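Local coordinates for outer membrane protein (Tpn50) (Borrelia burgdorferi, PDB 3OON) that probably binds peptidoglycan through this OmpA-like C-terminal domain, consistent with tethering the outer membrane to the cell wall, at residues Ile51-His56 and Val117-Leu122. Sequence-based numbering, arbitrary orientation.
Sequences ILIEGH and VEITIL
Ile53 and Ile119 stand side by side on the sheet face covered by helix 63-83, pointing the same way, with Ile53 CG2 4.1 Å from Ile119 CG1. The same methyl meets Val117 CG1 at 4.0 Å, while Ile51 CD1 reaches Ile119 CG2 from the other flank. Beneath these side chains the strands run antiparallel: Leu52 pairs with Thr120 and Glu54 with Glu118, each through two backbone hydrogen bonds, the straightest from Glu54 N to Glu118 O (2.9 Å, 173°). Strand 51-55 thereby lies between antiparallel 114-122 and strand 92-96, which runs parallel to it, in the alpha/beta sandwich of OmpA-like C-terminal domains. At the end of strand 114-122 Leu122 points toward strand 51-55 and lays CD2 against Leu52 CB (4.1 Å). On the face of Leu52, Glu54 and Thr120 one water donates to Leu52 O and to Glu54 OE1 (2.6 Å) and accepts from Thr120 OG1; Glu54 OE2 takes a hydrogen bond from Trp97 NE1. Glu118 bends at chi2 (94°), turning CD toward His56, and OE1 meets the edge of the ring, where NE2 donates to its syn lone pair at 2.6 Å. Ring and carboxylate planes stand 56° apart, and Arg116 forms a salt bridge with Glu118 OE2.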
ATOM      1  N   ILE A  51      -3.515 -14.485   7.139  1.00 26.49           N
ATOM      2  CA  ILE A  51      -2.394 -13.537   7.104  1.00 25.00           C
ATOM      3  C   ILE A  51      -1.168 -14.056   7.849  1.00 24.30           C
ATOM      4  O   ILE A  51      -1.277 -14.876   8.754  1.00 25.49           O
ATOM      5  CB  ILE A  51      -2.760 -12.113   7.634  1.00 24.60           C
ATOM      6  CG1 ILE A  51      -3.123 -12.131   9.121  1.00 25.39           C
ATOM      7  CG2 ILE A  51      -3.880 -11.463   6.793  1.00 25.54           C
ATOM      8  CD1 ILE A  51      -3.258 -10.712   9.712  1.00 22.97           C
ATOM      9  N   LEU A  52      -0.005 -13.563   7.454  1.00 23.20           N
ATOM     10  CA  LEU A  52       1.245 -13.869   8.144  1.00 23.10           C
ATOM     11  C   LEU A  52       1.822 -12.560   8.650  1.00 23.21           C
ATOM     12  O   LEU A  52       1.977 -11.613   7.862  1.00 23.87           O
ATOM     13  CB  LEU A  52       2.223 -14.528   7.163  1.00 23.25           C
ATOM     14  CG  LEU A  52       3.706 -14.558   7.549  1.00 23.35           C
ATOM     15  CD1 LEU A  52       3.928 -15.495   8.722  1.00 25.56           C
ATOM     16  CD2 LEU A  52       4.522 -15.025   6.354  1.00 26.22           C
ATOM     17  N   ILE A  53       2.124 -12.497   9.948  1.00 22.49           N
ATOM     18  CA  ILE A  53       2.680 -11.291  10.548  1.00 22.08           C
ATOM     19  C   ILE A  53       4.089 -11.608  11.012  1.00 22.30           C
ATOM     20  O   ILE A  53       4.289 -12.538  11.811  1.00 23.02           O
ATOM     21  CB  ILE A  53       1.864 -10.779  11.752  1.00 22.01           C
ATOM     22  CG1 ILE A  53       0.377 -10.671  11.393  1.00 21.01           C
ATOM     23  CG2 ILE A  53       2.445  -9.434  12.243  1.00 22.24           C
ATOM     24  CD1 ILE A  53      -0.482 -10.078  12.503  1.00 22.54           C
ATOM     25  N   GLU A  54       5.056 -10.840  10.514  1.00 22.33           N
ATOM     26  CA  GLU A  54       6.473 -11.104  10.767  1.00 23.38           C
ATOM     27  C   GLU A  54       7.116  -9.948  11.517  1.00 23.27           C
ATOM     28  O   GLU A  54       7.012  -8.784  11.088  1.00 24.16           O
ATOM     29  CB  GLU A  54       7.212 -11.348   9.449  1.00 23.63           C
ATOM     30  CG  GLU A  54       6.667 -12.533   8.660  1.00 26.30           C
ATOM     31  CD  GLU A  54       7.380 -12.736   7.351  1.00 29.98           C
ATOM     32  OE1 GLU A  54       6.932 -12.166   6.329  1.00 32.82           O
ATOM     33  OE2 GLU A  54       8.393 -13.465   7.341  1.00 33.34           O
ATOM     34  N   GLY A  55       7.743 -10.269  12.645  1.00 23.81           N
ATOM     35  CA  GLY A  55       8.348  -9.277  13.533  1.00 24.39           C
ATOM     36  C   GLY A  55       9.862  -9.316  13.460  1.00 25.57           C
ATOM     37  O   GLY A  55      10.456 -10.338  13.071  1.00 25.24           O
ATOM     38  N   HIS A  56      10.483  -8.202  13.843  1.00 26.64           N
ATOM     39  CA  HIS A  56      11.922  -8.045  13.762  1.00 27.80           C
ATOM     40  C   HIS A  56      12.474  -7.257  14.941  1.00 28.84           C
ATOM     41  O   HIS A  56      11.797  -6.398  15.533  1.00 29.19           O
ATOM     42  CB  HIS A  56      12.334  -7.331  12.461  1.00 28.21           C
ATOM     43  CG  HIS A  56      11.851  -8.005  11.216  1.00 29.10           C
ATOM     44  ND1 HIS A  56      12.612  -8.919  10.520  1.00 29.48           N
ATOM     45  CD2 HIS A  56      10.683  -7.896  10.541  1.00 28.52           C
ATOM     46  CE1 HIS A  56      11.934  -9.344   9.469  1.00 29.48           C
ATOM     47  NE2 HIS A  56      10.760  -8.738   9.458  1.00 29.29           N
ATOM     48  N   VAL A 117       7.826  -4.298  10.443  1.00 30.38           N
ATOM     49  CA  VAL A 117       6.809  -5.341  10.538  1.00 29.28           C
ATOM     50  C   VAL A 117       6.330  -5.577   9.120  1.00 28.51           C
ATOM     51  O   VAL A 117       6.236  -4.646   8.312  1.00 29.03           O
ATOM     52  CB  VAL A 117       5.590  -4.954  11.434  1.00 29.60           C
ATOM     53  CG1 VAL A 117       4.625  -6.145  11.589  1.00 29.41           C
ATOM     54  CG2 VAL A 117       6.017  -4.507  12.805  1.00 31.03           C
ATOM     55  N   GLU A 118       6.046  -6.829   8.806  1.00 26.90           N
ATOM     56  CA  GLU A 118       5.446  -7.147   7.537  1.00 26.12           C
ATOM     57  C   GLU A 118       4.203  -7.931   7.841  1.00 24.40           C
ATOM     58  O   GLU A 118       4.177  -8.724   8.792  1.00 24.19           O
ATOM     59  CB  GLU A 118       6.379  -7.974   6.655  1.00 26.91           C
ATOM     60  CG  GLU A 118       7.600  -7.221   6.152  1.00 29.31           C
ATOM     61  CD  GLU A 118       8.805  -7.425   7.048  1.00 32.81           C
ATOM     62  OE1 GLU A 118       9.062  -8.594   7.449  1.00 34.01           O
ATOM     63  OE2 GLU A 118       9.487  -6.418   7.351  1.00 35.21           O
ATOM     64  N   ILE A 119       3.173  -7.691   7.044  1.00 23.19           N
ATOM     65  CA  ILE A 119       1.979  -8.508   7.060  1.00 22.63           C
ATOM     66  C   ILE A 119       1.711  -8.939   5.622  1.00 23.50           C
ATOM     67  O   ILE A 119       1.651  -8.099   4.707  1.00 25.27           O
ATOM     68  CB  ILE A 119       0.770  -7.746   7.603  1.00 22.72           C
ATOM     69  CG1 ILE A 119       0.977  -7.372   9.074  1.00 22.75           C
ATOM     70  CG2 ILE A 119      -0.501  -8.593   7.450  1.00 22.34           C
ATOM     71  CD1 ILE A 119      -0.138  -6.512   9.677  1.00 24.27           C
ATOM     72  N   THR A 120       1.569 -10.238   5.410  1.00 23.70           N
ATOM     73  CA  THR A 120       1.262 -10.755   4.080  1.00 24.69           C
ATOM     74  C   THR A 120      -0.173 -11.269   4.017  1.00 24.83           C
ATOM     75  O   THR A 120      -0.570 -12.108   4.825  1.00 24.87           O
ATOM     76  CB  THR A 120       2.255 -11.846   3.663  1.00 24.99           C
ATOM     77  OG1 THR A 120       3.585 -11.309   3.703  1.00 26.20           O
ATOM     78  CG2 THR A 120       1.973 -12.340   2.239  1.00 26.48           C
ATOM     79  N   ILE A 121      -0.941 -10.751   3.063  1.00 25.37           N
ATOM     80  CA  ILE A 121      -2.274 -11.283   2.793  1.00 26.72           C
ATOM     81  C   ILE A 121      -2.041 -12.519   1.947  1.00 28.44           C
ATOM     82  O   ILE A 121      -1.664 -12.423   0.773  1.00 29.13           O
ATOM     83  CB  ILE A 121      -3.184 -10.275   2.070  1.00 26.12           C
ATOM     84  CG1 ILE A 121      -3.250  -8.961   2.862  1.00 26.14           C
ATOM     85  CG2 ILE A 121      -4.592 -10.861   1.903  1.00 27.40           C
ATOM     86  CD1 ILE A 121      -3.893  -7.802   2.095  1.00 27.54           C
ATOM     87  N   LEU A 122      -2.213 -13.684   2.567  1.00 30.31           N
ATOM     88  CA  LEU A 122      -1.851 -14.950   1.935  1.00 32.55           C
ATOM     89  C   LEU A 122      -2.867 -15.342   0.883  1.00 34.79           C
ATOM     90  O   LEU A 122      -4.073 -15.206   1.089  1.00 35.12           O
ATOM     91  CB  LEU A 122      -1.717 -16.062   2.981  1.00 32.45           C
ATOM     92  CG  LEU A 122      -0.693 -15.832   4.097  1.00 31.43           C
ATOM     93  CD1 LEU A 122      -0.820 -16.923   5.144  1.00 31.52           C
ATOM     94  CD2 LEU A 122       0.752 -15.747   3.549  1.00 31.89           C
TER
HETATM   95  O   HOH W   1       4.557 -11.014   6.249  1.00 27.21           O